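Endo-b-1,4-glucanase (Nasutitermes takasagoensis, PDB 1KS8) probably cleaves internal beta-1,4-glucosidic linkages in cellulose, lichenin and cereal beta-D-glucans, as a glycoside hydrolase of family 9. Local coordinates at residues A[72-77]-A[215-220]; A[98-103]-A[171-176]; A[162-167]-A[222-227]; A[183-188]-A[229-234]. One frame throughout, in Å; residues are numbered along the deposited sequence.

Contact 1 (A[72-77]-A[215-220])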
# COMPACT_ATOMS: atom_id res chain seq x y z
N LEU A 72 -5.38 -1.92 2.05
CA LEU A 72 -5.72 -1.81 3.46
C LEU A 72 -7.23 -1.94 3.63
O LEU A 72 -7.70 -2.65 4.52
CB LEU A 72 -5.23 -0.48 4.05
CG LEU A 72 -3.72 -0.32 4.24
CD1 LEU A 72 -3.46 1.03 4.90
CD2 LEU A 72 -3.16 -1.45 5.11
N ALA A 73 -7.99 -1.26 2.77
CA ALA A 73 -9.45 -1.33 2.85
C ALA A 73 -9.93 -2.75 2.56
O ALA A 73 -10.85 -3.25 3.21
CB ALA A 73 -10.08 -0.35 1.86
N TRP A 74 -9.30 -3.40 1.59
CA TRP A 74 -9.64 -4.76 1.20
C TRP A 74 -9.54 -5.70 2.41
O TRP A 74 -10.44 -6.50 2.66
CB TRP A 74 -8.69 -5.20 0.09
CG TRP A 74 -8.99 -6.49 -0.60
CD1 TRP A 74 -10.14 -7.24 -0.51
CD2 TRP A 74 -8.15 -7.16 -1.54
NE1 TRP A 74 -10.05 -8.33 -1.34
CE2 TRP A 74 -8.84 -8.31 -1.99
CE3 TRP A 74 -6.87 -6.90 -2.05
CZ2 TRP A 74 -8.30 -9.20 -2.92
CZ3 TRP A 74 -6.33 -7.79 -2.98
CH2 TRP A 74 -7.05 -8.92 -3.40
N GLY A 75 -8.45 -5.59 3.16
CA GLY A 75 -8.28 -6.43 4.33
C GLY A 75 -9.28 -6.10 5.43
O GLY A 75 -9.72 -6.98 6.16
N LEU A 76 -9.62 -4.82 5.54
CA LEU A 76 -10.57 -4.35 6.53
C LEU A 76 -11.96 -4.91 6.25
O LEU A 76 -12.75 -5.14 7.17
CB LEU A 76 -10.64 -2.82 6.53
CG LEU A 76 -10.02 -2.08 7.72
CD1 LEU A 76 -10.16 -0.58 7.49
CD2 LEU A 76 -10.70 -2.49 9.01
N ILE A 77 -12.27 -5.10 4.97
CA ILE A 77 -13.56 -5.63 4.57
C ILE A 77 -13.66 -7.14 4.77
O ILE A 77 -14.60 -7.63 5.40
CB ILE A 77 -13.85 -5.31 3.08
CG1 ILE A 77 -13.93 -3.80 2.88
CG2 ILE A 77 -15.14 -5.99 2.64
CD1 ILE A 77 -13.88 -3.37 1.42
N LEU A 215 -8.09 -0.67 -14.93
CA LEU A 215 -9.46 -0.42 -15.35
C LEU A 215 -10.36 -1.56 -14.89
O LEU A 215 -11.49 -1.34 -14.44
CB LEU A 215 -9.53 -0.26 -16.87
CG LEU A 215 -8.85 1.00 -17.43
CD1 LEU A 215 -8.87 0.97 -18.95
CD2 LEU A 215 -9.57 2.23 -16.90
N VAL A 216 -9.86 -2.79 -14.99
CA VAL A 216 -10.62 -3.96 -14.57
C VAL A 216 -10.75 -3.97 -13.05
O VAL A 216 -11.82 -4.25 -12.50
CB VAL A 216 -9.93 -5.27 -15.02
CG1 VAL A 216 -10.77 -6.47 -14.62
CG2 VAL A 216 -9.70 -5.25 -16.53
N TRP A 217 -9.65 -3.66 -12.37
CA TRP A 217 -9.58 -3.61 -10.91
C TRP A 217 -10.59 -2.59 -10.39
O TRP A 217 -11.39 -2.89 -9.49
CB TRP A 217 -8.15 -3.24 -10.52
CG TRP A 217 -7.82 -3.07 -9.05
CD1 TRP A 217 -7.32 -1.93 -8.46
CD2 TRP A 217 -7.80 -4.08 -8.03
NE1 TRP A 217 -6.98 -2.18 -7.16
CE2 TRP A 217 -7.26 -3.49 -6.86
CE3 TRP A 217 -8.18 -5.43 -8.00
CZ2 TRP A 217 -7.09 -4.21 -5.67
CZ3 TRP A 217 -8.00 -6.15 -6.81
CH2 TRP A 217 -7.46 -5.53 -5.67
N ALA A 218 -10.57 -1.39 -10.95
CA ALA A 218 -11.49 -0.33 -10.54
C ALA A 218 -12.95 -0.71 -10.80
O ALA A 218 -13.82 -0.49 -9.96
CB ALA A 218 -11.15 0.97 -11.28
N ALA A 219 -13.21 -1.27 -11.98
CA ALA A 219 -14.57 -1.67 -12.33
C ALA A 219 -15.08 -2.73 -11.37
O ALA A 219 -16.23 -2.68 -10.93
CB ALA A 219 -14.62 -2.19 -13.76
N ALA A 220 -14.23 -3.69 -11.03
CA ALA A 220 -14.62 -4.75 -10.11
C ALA A 220 -14.96 -4.18 -8.74
O ALA A 220 -15.97 -4.56 -8.14
CB ALA A 220 -13.50 -5.78 -9.99

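Contact 2 (A[98-103]-A[171-176])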
# COMPACT_ATOMS: atom_id res chain seq x y z
N TRP A 98 -7.29 8.37 6.22
CA TRP A 98 -6.23 9.35 6.08
C TRP A 98 -5.86 9.47 4.61
O TRP A 98 -5.53 10.55 4.13
CB TRP A 98 -5.00 8.95 6.91
CG TRP A 98 -4.06 10.09 7.09
CD1 TRP A 98 -3.04 10.47 6.26
CD2 TRP A 98 -4.12 11.08 8.13
NE1 TRP A 98 -2.47 11.64 6.71
CE2 TRP A 98 -3.12 12.04 7.86
CE3 TRP A 98 -4.94 11.25 9.26
CZ2 TRP A 98 -2.90 13.15 8.68
CZ3 TRP A 98 -4.72 12.36 10.07
CH2 TRP A 98 -3.71 13.30 9.77
N ALA A 99 -5.92 8.35 3.90
CA ALA A 99 -5.60 8.35 2.48
C ALA A 99 -6.76 8.88 1.63
O ALA A 99 -6.56 9.75 0.79
CB ALA A 99 -5.22 6.94 2.03
N THR A 100 -7.96 8.38 1.88
CA THR A 100 -9.11 8.82 1.08
C THR A 100 -9.49 10.29 1.27
O THR A 100 -9.97 10.92 0.33
CB THR A 100 -10.34 7.90 1.30
OG1 THR A 100 -10.68 7.86 2.68
CG2 THR A 100 -10.02 6.49 0.81
N ASP A 101 -9.27 10.85 2.46
CA ASP A 101 -9.57 12.26 2.66
C ASP A 101 -8.68 13.06 1.70
O ASP A 101 -9.10 14.07 1.14
CB ASP A 101 -9.25 12.71 4.09
CG ASP A 101 -10.36 12.36 5.07
OD1 ASP A 101 -11.46 12.00 4.62
OD2 ASP A 101 -10.11 12.47 6.29
N TYR A 102 -7.45 12.59 1.53
CA TYR A 102 -6.51 13.24 0.64
C TYR A 102 -6.92 13.06 -0.83
O TYR A 102 -6.87 14.00 -1.61
CB TYR A 102 -5.10 12.69 0.87
CG TYR A 102 -4.08 13.17 -0.15
CD1 TYR A 102 -3.64 14.50 -0.15
CD2 TYR A 102 -3.59 12.31 -1.12
CE1 TYR A 102 -2.72 14.94 -1.10
CE2 TYR A 102 -2.67 12.74 -2.07
CZ TYR A 102 -2.24 14.06 -2.05
OH TYR A 102 -1.33 14.49 -2.99
N PHE A 103 -7.32 11.85 -1.20
CA PHE A 103 -7.73 11.61 -2.58
C PHE A 103 -8.89 12.53 -2.96
O PHE A 103 -8.98 12.98 -4.10
CB PHE A 103 -8.15 10.16 -2.80
CG PHE A 103 -7.08 9.16 -2.47
CD1 PHE A 103 -5.73 9.47 -2.64
CD2 PHE A 103 -7.42 7.89 -2.01
CE1 PHE A 103 -4.74 8.53 -2.36
CE2 PHE A 103 -6.44 6.95 -1.72
CZ PHE A 103 -5.10 7.27 -1.90
N GLY A 171 -22.27 6.63 6.82
CA GLY A 171 -22.95 6.60 5.54
C GLY A 171 -22.73 7.82 4.67
O GLY A 171 -22.60 7.70 3.45
N THR A 172 -22.70 9.00 5.28
CA THR A 172 -22.49 10.23 4.54
C THR A 172 -21.13 10.22 3.86
O THR A 172 -21.01 10.55 2.68
CB THR A 172 -22.59 11.46 5.46
OG1 THR A 172 -23.90 11.51 6.04
CG2 THR A 172 -22.35 12.74 4.67
N TYR A 173 -20.10 9.83 4.60
CA TYR A 173 -18.75 9.78 4.04
C TYR A 173 -18.71 8.70 2.96
O TYR A 173 -18.09 8.89 1.91
CB TYR A 173 -17.73 9.48 5.13
CG TYR A 173 -16.29 9.58 4.67
CD1 TYR A 173 -15.80 10.75 4.10
CD2 TYR A 173 -15.42 8.50 4.82
CE1 TYR A 173 -14.48 10.85 3.68
CE2 TYR A 173 -14.09 8.59 4.40
CZ TYR A 173 -13.63 9.76 3.83
OH TYR A 173 -12.33 9.85 3.42
N SER A 174 -19.37 7.58 3.22
CA SER A 174 -19.42 6.48 2.27
C SER A 174 -19.98 6.96 0.93
O SER A 174 -19.43 6.65 -0.12
CB SER A 174 -20.28 5.35 2.82
OG SER A 174 -20.41 4.30 1.88
N ASN A 175 -21.07 7.72 0.98
CA ASN A 175 -21.70 8.24 -0.23
C ASN A 175 -20.75 9.16 -0.98
O ASN A 175 -20.66 9.11 -2.21
CB ASN A 175 -22.98 9.00 0.12
CG ASN A 175 -24.10 8.09 0.58
OD1 ASN A 175 -25.15 8.56 1.03
ND2 ASN A 175 -23.89 6.79 0.47
N ASN A 176 -20.05 10.01 -0.24
CA ASN A 176 -19.10 10.95 -0.83
C ASN A 176 -17.97 10.19 -1.51
O ASN A 176 -17.58 10.51 -2.63
CB ASN A 176 -18.55 11.88 0.26
CG ASN A 176 -17.58 12.91 -0.28
OD1 ASN A 176 -17.78 13.45 -1.37
ND2 ASN A 176 -16.53 13.19 0.48

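Contact 3 (A[162-167]-A[222-227])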
# COMPACT_ATOMS: atom_id res chain seq x y z
N ALA A 162 -13.11 1.87 0.13
CA ALA A 162 -13.34 2.63 1.35
C ALA A 162 -14.83 2.88 1.58
O ALA A 162 -15.28 2.89 2.72
CB ALA A 162 -12.58 3.95 1.29
N SER A 163 -15.59 3.08 0.51
CA SER A 163 -17.02 3.33 0.67
C SER A 163 -17.70 2.14 1.34
O SER A 163 -18.67 2.30 2.07
CB SER A 163 -17.69 3.64 -0.69
OG SER A 163 -17.86 2.48 -1.48
N ILE A 164 -17.17 0.94 1.08
CA ILE A 164 -17.72 -0.27 1.69
C ILE A 164 -17.35 -0.29 3.17
O ILE A 164 -18.17 -0.58 4.03
CB ILE A 164 -17.16 -1.54 1.00
CG1 ILE A 164 -17.62 -1.57 -0.46
CG2 ILE A 164 -17.62 -2.79 1.74
CD1 ILE A 164 -16.96 -2.66 -1.29
N VAL A 165 -16.10 0.05 3.46
CA VAL A 165 -15.62 0.08 4.84
C VAL A 165 -16.48 0.98 5.72
O VAL A 165 -16.81 0.63 6.86
CB VAL A 165 -14.15 0.59 4.90
CG1 VAL A 165 -13.75 0.88 6.34
CG2 VAL A 165 -13.22 -0.44 4.29
N PHE A 166 -16.87 2.14 5.20
CA PHE A 166 -17.65 3.11 5.96
C PHE A 166 -19.16 3.08 5.74
O PHE A 166 -19.89 3.91 6.29
CB PHE A 166 -17.12 4.51 5.67
CG PHE A 166 -15.73 4.74 6.18
CD1 PHE A 166 -15.50 4.98 7.53
CD2 PHE A 166 -14.64 4.68 5.32
CE1 PHE A 166 -14.21 5.15 8.02
CE2 PHE A 166 -13.34 4.84 5.80
CZ PHE A 166 -13.13 5.08 7.15
N ARG A 167 -19.62 2.11 4.95
CA ARG A 167 -21.04 1.98 4.64
C ARG A 167 -21.99 2.15 5.82
O ARG A 167 -23.01 2.83 5.71
CB ARG A 167 -21.28 0.62 3.97
CG ARG A 167 -22.73 0.31 3.62
CD ARG A 167 -22.83 -1.04 2.94
NE ARG A 167 -22.15 -2.08 3.72
CZ ARG A 167 -22.07 -3.36 3.35
NH1 ARG A 167 -22.61 -3.76 2.21
NH2 ARG A 167 -21.43 -4.23 4.12
N LEU A 222 -15.91 -1.12 -8.04
CA LEU A 222 -17.12 -0.32 -8.14
C LEU A 222 -18.35 -1.22 -8.14
O LEU A 222 -19.37 -0.87 -7.56
CB LEU A 222 -17.09 0.55 -9.39
CG LEU A 222 -16.37 1.88 -9.16
CD1 LEU A 222 -16.09 2.56 -10.49
CD2 LEU A 222 -17.22 2.76 -8.25
N TYR A 223 -18.25 -2.38 -8.78
CA TYR A 223 -19.37 -3.31 -8.79
C TYR A 223 -19.64 -3.77 -7.36
O TYR A 223 -20.78 -3.80 -6.90
CB TYR A 223 -19.08 -4.52 -9.66
CG TYR A 223 -20.13 -5.60 -9.54
CD1 TYR A 223 -21.46 -5.35 -9.87
CD2 TYR A 223 -19.80 -6.87 -9.06
CE1 TYR A 223 -22.44 -6.33 -9.73
CE2 TYR A 223 -20.77 -7.86 -8.92
CZ TYR A 223 -22.09 -7.58 -9.26
OH TYR A 223 -23.05 -8.56 -9.11
N ARG A 224 -18.58 -4.12 -6.65
CA ARG A 224 -18.71 -4.58 -5.27
C ARG A 224 -19.34 -3.52 -4.37
O ARG A 224 -20.12 -3.84 -3.48
CB ARG A 224 -17.34 -4.98 -4.72
CG ARG A 224 -17.40 -5.60 -3.33
CD ARG A 224 -16.03 -6.04 -2.85
NE ARG A 224 -16.14 -6.88 -1.66
CZ ARG A 224 -15.15 -7.61 -1.17
NH1 ARG A 224 -13.96 -7.61 -1.76
NH2 ARG A 224 -15.36 -8.37 -0.10
N ALA A 225 -19.00 -2.26 -4.62
CA ALA A 225 -19.50 -1.15 -3.81
C ALA A 225 -20.88 -0.63 -4.19
O ALA A 225 -21.52 0.07 -3.40
CB ALA A 225 -18.50 -0.00 -3.86
N THR A 226 -21.35 -0.97 -5.39
CA THR A 226 -22.65 -0.47 -5.85
C THR A 226 -23.67 -1.55 -6.20
O THR A 226 -24.88 -1.30 -6.16
CB THR A 226 -22.48 0.41 -7.09
OG1 THR A 226 -21.95 -0.38 -8.16
CG2 THR A 226 -21.53 1.56 -6.80
N ASN A 227 -23.18 -2.73 -6.56
CA ASN A 227 -24.05 -3.84 -6.96
C ASN A 227 -24.66 -3.47 -8.31
O ASN A 227 -25.65 -4.05 -8.75
CB ASN A 227 -25.16 -4.07 -5.94
CG ASN A 227 -25.92 -5.37 -6.18
OD1 ASN A 227 -26.99 -5.59 -5.61
ND2 ASN A 227 -25.36 -6.23 -7.02
O HOH W 1 -20.41 1.29 -0.97

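Contact 4 (A[183-188]-A[229-234])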
# COMPACT_ATOMS: atom_id res chain seq x y z
N GLN A 183 -16.72 8.96 -10.58
CA GLN A 183 -16.20 9.98 -11.48
C GLN A 183 -14.77 9.68 -11.91
O GLN A 183 -14.42 9.85 -13.07
CB GLN A 183 -16.26 11.35 -10.80
CG GLN A 183 -17.67 11.72 -10.34
CD GLN A 183 -17.72 13.03 -9.60
OE1 GLN A 183 -16.80 13.37 -8.86
NE2 GLN A 183 -18.81 13.77 -9.78
N LEU A 184 -13.94 9.22 -10.97
CA LEU A 184 -12.56 8.89 -11.32
C LEU A 184 -12.47 7.70 -12.25
O LEU A 184 -11.59 7.64 -13.11
CB LEU A 184 -11.73 8.66 -10.05
CG LEU A 184 -11.30 9.96 -9.38
CD1 LEU A 184 -10.76 9.69 -7.99
CD2 LEU A 184 -10.25 10.66 -10.24
N PHE A 185 -13.39 6.74 -12.11
CA PHE A 185 -13.37 5.59 -13.00
C PHE A 185 -13.73 6.05 -14.41
O PHE A 185 -13.10 5.63 -15.38
CB PHE A 185 -14.37 4.52 -12.58
CG PHE A 185 -14.45 3.37 -13.55
CD1 PHE A 185 -13.39 2.48 -13.67
CD2 PHE A 185 -15.55 3.23 -14.39
CE1 PHE A 185 -13.42 1.46 -14.63
CE2 PHE A 185 -15.59 2.22 -15.35
CZ PHE A 185 -14.52 1.34 -15.47
N ASP A 186 -14.74 6.91 -14.52
CA ASP A 186 -15.15 7.42 -15.82
C ASP A 186 -13.99 8.16 -16.47
O ASP A 186 -13.73 8.01 -17.66
CB ASP A 186 -16.36 8.34 -15.67
CG ASP A 186 -17.66 7.58 -15.52
OD1 ASP A 186 -18.66 8.20 -15.11
OD2 ASP A 186 -17.68 6.37 -15.82
N PHE A 187 -13.29 8.96 -15.67
CA PHE A 187 -12.13 9.70 -16.16
C PHE A 187 -11.07 8.71 -16.67
O PHE A 187 -10.57 8.85 -17.78
CB PHE A 187 -11.58 10.58 -15.02
CG PHE A 187 -10.26 11.24 -15.34
CD1 PHE A 187 -10.00 11.78 -16.59
CD2 PHE A 187 -9.29 11.36 -14.34
CE1 PHE A 187 -8.79 12.42 -16.86
CE2 PHE A 187 -8.08 12.01 -14.60
CZ PHE A 187 -7.83 12.53 -15.86
N ALA A 188 -10.76 7.71 -15.86
CA ALA A 188 -9.77 6.70 -16.21
C ALA A 188 -10.14 5.92 -17.47
O ALA A 188 -9.28 5.64 -18.31
CB ALA A 188 -9.57 5.74 -15.05
N ASN A 229 -24.68 -3.81 -11.92
CA ASN A 229 -24.20 -4.75 -12.92
C ASN A 229 -23.36 -4.15 -14.05
O ASN A 229 -22.51 -4.84 -14.61
CB ASN A 229 -25.39 -5.51 -13.52
CG ASN A 229 -25.99 -6.52 -12.56
OD1 ASN A 229 -27.02 -7.13 -12.84
ND2 ASN A 229 -25.34 -6.71 -11.41
N THR A 230 -23.59 -2.88 -14.39
CA THR A 230 -22.82 -2.25 -15.46
C THR A 230 -21.31 -2.35 -15.21
O THR A 230 -20.53 -2.57 -16.14
CB THR A 230 -23.20 -0.76 -15.64
OG1 THR A 230 -22.49 -0.22 -16.76
CG2 THR A 230 -22.83 0.04 -14.40
N TYR A 231 -20.91 -2.19 -13.96
CA TYR A 231 -19.50 -2.26 -13.60
C TYR A 231 -18.95 -3.68 -13.74
O TYR A 231 -17.81 -3.86 -14.17
CB TYR A 231 -19.29 -1.76 -12.17
CG TYR A 231 -19.47 -0.26 -12.03
CD1 TYR A 231 -18.63 0.63 -12.71
CD2 TYR A 231 -20.46 0.27 -11.22
CE1 TYR A 231 -18.78 2.01 -12.58
CE2 TYR A 231 -20.62 1.65 -11.08
CZ TYR A 231 -19.78 2.51 -11.76
OH TYR A 231 -19.93 3.87 -11.61
N LEU A 232 -19.76 -4.67 -13.39
CA LEU A 232 -19.32 -6.06 -13.51
C LEU A 232 -19.13 -6.41 -14.98
O LEU A 232 -18.13 -7.03 -15.36
CB LEU A 232 -20.36 -7.00 -12.89
CG LEU A 232 -20.03 -8.49 -13.03
CD1 LEU A 232 -18.69 -8.79 -12.37
CD2 LEU A 232 -21.13 -9.32 -12.39
N ASN A 233 -20.08 -6.01 -15.82
CA ASN A 233 -20.01 -6.28 -17.24
C ASN A 233 -18.76 -5.64 -17.83
O ASN A 233 -18.05 -6.26 -18.63
CB ASN A 233 -21.26 -5.74 -17.95
CG ASN A 233 -22.51 -6.52 -17.59
OD1 ASN A 233 -23.63 -6.06 -17.82
ND2 ASN A 233 -22.32 -7.71 -17.03
N THR A 234 -18.49 -4.40 -17.45
CA THR A 234 -17.31 -3.70 -17.93
C THR A 234 -16.05 -4.42 -17.46
O THR A 234 -15.14 -4.66 -18.24
CB THR A 234 -17.29 -2.23 -17.43
OG1 THR A 234 -18.39 -1.51 -18.01
CG2 THR A 234 -15.99 -1.56 -17.81
O HOH W 2 -18.33 5.30 -13.15

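Contact 1 (A[72-77]-A[215-220])
W74 and W217 are the two residues that touch between 72-77 and 215-220, and both are buried. Their CA atoms lie 12.2 Å apart, so the helices meet through long side chains and not through their backbones.

The apolar part is a T-shaped (edge-to-face) stack. W217 points the outer corner of its six-membered ring at one face of W74. The closest pair is W74 CZ3 and W217 CH2, at 3.7 Å. The same W217 CH2 lies 3.9 Å from W74 CE3, so it sits over the rim of the W74 ring and not over its middle. The six-membered ring centroids are 5.4 Å apart and the planes meet at 73°. W217 leaves its helix with CG opposite the backbone N (chi1 178°), which carries the indole out toward W74. The area buried between the segments is small, 75 Å².

The polar part involves W217, and its partner comes from a third helix. W217 NE1 is hydrogen-bonded to E154 OE2, which would fix the rotation of the indole and so the edge offered to W74. K256 adds a cation-pi contact to W217.

More rings extend the cluster. W221 meets both tryptophans edge-to-face, and F312 meets W74 in the same way. The side chain of W217 also lies about 4 Å from that of E214, a residue seen to bind calcium in a structure of this protein, though no calcium is bound here. Such a buried aromatic cluster joins helices 62-78 and 212-226, with helix 149-165 against both, in the (alpha/alpha)6 barrel, the fold of family 9 catalytic domains.

Contact 2 (A[98-103]-A[171-176])
Y173 reaches from helix 171-190 to helix 89-106 and sets its hydroxyl between T100 and D101. Y173 OH and T100 OG1 are hydrogen-bonded at 2.7 Å, and either could be the donor. T100 OG1 lies at the edge of the tyrosine ring, near its plane. On the D101 side, Y173 OH is 2.6 Å from D101 OD1. This bond is weak and doubtful, since the one hydroxyl hydrogen could go to T100 OG1 instead. D101 OD1 also lies 3.2 Å from Y173 CZ. The carboxylate and ring planes are 77° apart, so the acid stands steeply against the phenol.

The next shell positions these groups. The Y173 ring leaves on the side far from its own amide nitrogen (chi1 -173°) and extends straight toward the other helix. T100 turns OG1 between its own N and carbonyl carbon (chi1 57°), where it also makes weak hydrogen bonds to V96 O and K97 O. K97 forms a salt bridge with D101 OD2 and a cation-pi contact with the Y173 ring. The K97 charge would favour an ionised D101, but at pH 2.5 the carboxyl may be partly protonated. A phenylalanine in place of Y173 would probably leave T100 OG1 and D101 OD1 without their link to helix 171-190.

F166 meets the Y173 ring edge-to-face. Strands 113-117 and 139-142 come between the two segments in sequence. Two helices pack against helix 89-106: helix 149-165 on T100, through L159 and A162, and helix 62-78 on A99 and F103.

Contact 3 (A[162-167]-A[222-227])
The backbones come close at I164 and A225, whose CA atoms are 5.8 Å apart, near the C-terminal ends of helices 149-165 and 212-226. The small A225 side chain is consistent with so close an approach. Its CB touches I164 CG1 at 3.8 Å and S163 OG at 3.5 Å. I164 continues past it, and its tip, CD1, rests 3.6 Å from R224 CG. The R224 chain is extended from CG to NE and crosses I164 at about a right angle. Its far end is tied by a salt bridge from NH2 to D78. With an alanine at I164, the R224 methylenes would probably lose this packing partner and a gap would open beside A225.

The polar link goes through a water. It donates to S163 OG and to A225 O, at 2.9 Å in each case, and so bridges the two helices. S163 OG sits between its own N and carbonyl carbon (chi1 75°) and is also hydrogen-bonded to A160 O.

I77 of helix 62-78 packs against both I164 and R224. Close helix packing over a small residue, with a water bridge beside it, here joins two helices of the (alpha/alpha)6 barrel.

Contact 4 (A[183-188]-A[229-234])
The rings of F185 and Y231 form an offset edge-to-face pair, with the edge of Y231 turned toward the face of F185. Their centroids are 5.9 Å apart and their planes meet at 76°. The nearest atoms are F185 CD2 and Y231 CE1, at 3.9 Å. F185 CD2 lies at the edge of the Y231 ring, in its plane. At the edge of F185, the methyl T234 CG2 sits 4.0 Å from CZ, near the plane of the ring. One face of Y231 carries the T230 CG2 methyl of its own helix, 4.0 Å above the plane and toward the rim.

The torsions explain the meeting. F185 CG stands trans to the amide nitrogen (chi1 175°), which sends the ring straight across. Y231 has CG beside its N and away from the carbonyl carbon (chi1 -71°), and the two side chains pass alongside each other, running opposite ways.

A water sits at the hydroxyl end of Y231, in the ring plane. It is hydrogen-bonded to Y231 OH at 2.6 Å and donates a weak bond to D186 OD2. L222 of helix 212-226 packs on both F185 and Y231.

The contact is therefore mainly apolar, between rings and a methyl group. The tyrosine hydroxyl is carried past the phenylalanine toward the exposed D186, so it finds a polar partner in the water, away from the apolar ring contact.

Along the chain the eight segments run 72-77, 98-103, 162-167, 171-176, 183-188, 215-220, 222-227 and 229-234. Contacts 1 and 3 share helix 212-226; their centres are about 9 Å apart and they touch mainly through I77. Contacts 2 and 4 share helix 171-190, but their centres are about 19 Å apart and they do not touch. Contact 4 touches contacts 1 and 3, with F185 and Y231 against helix 212-226. Contact 2 joins contact 3 through S174 OG and S163 O, a probable hydrogen bond. Contact 2 is nested in the loop closed by contact 1. Together they tie six helices of the (alpha/alpha)6 barrel into continuous packing.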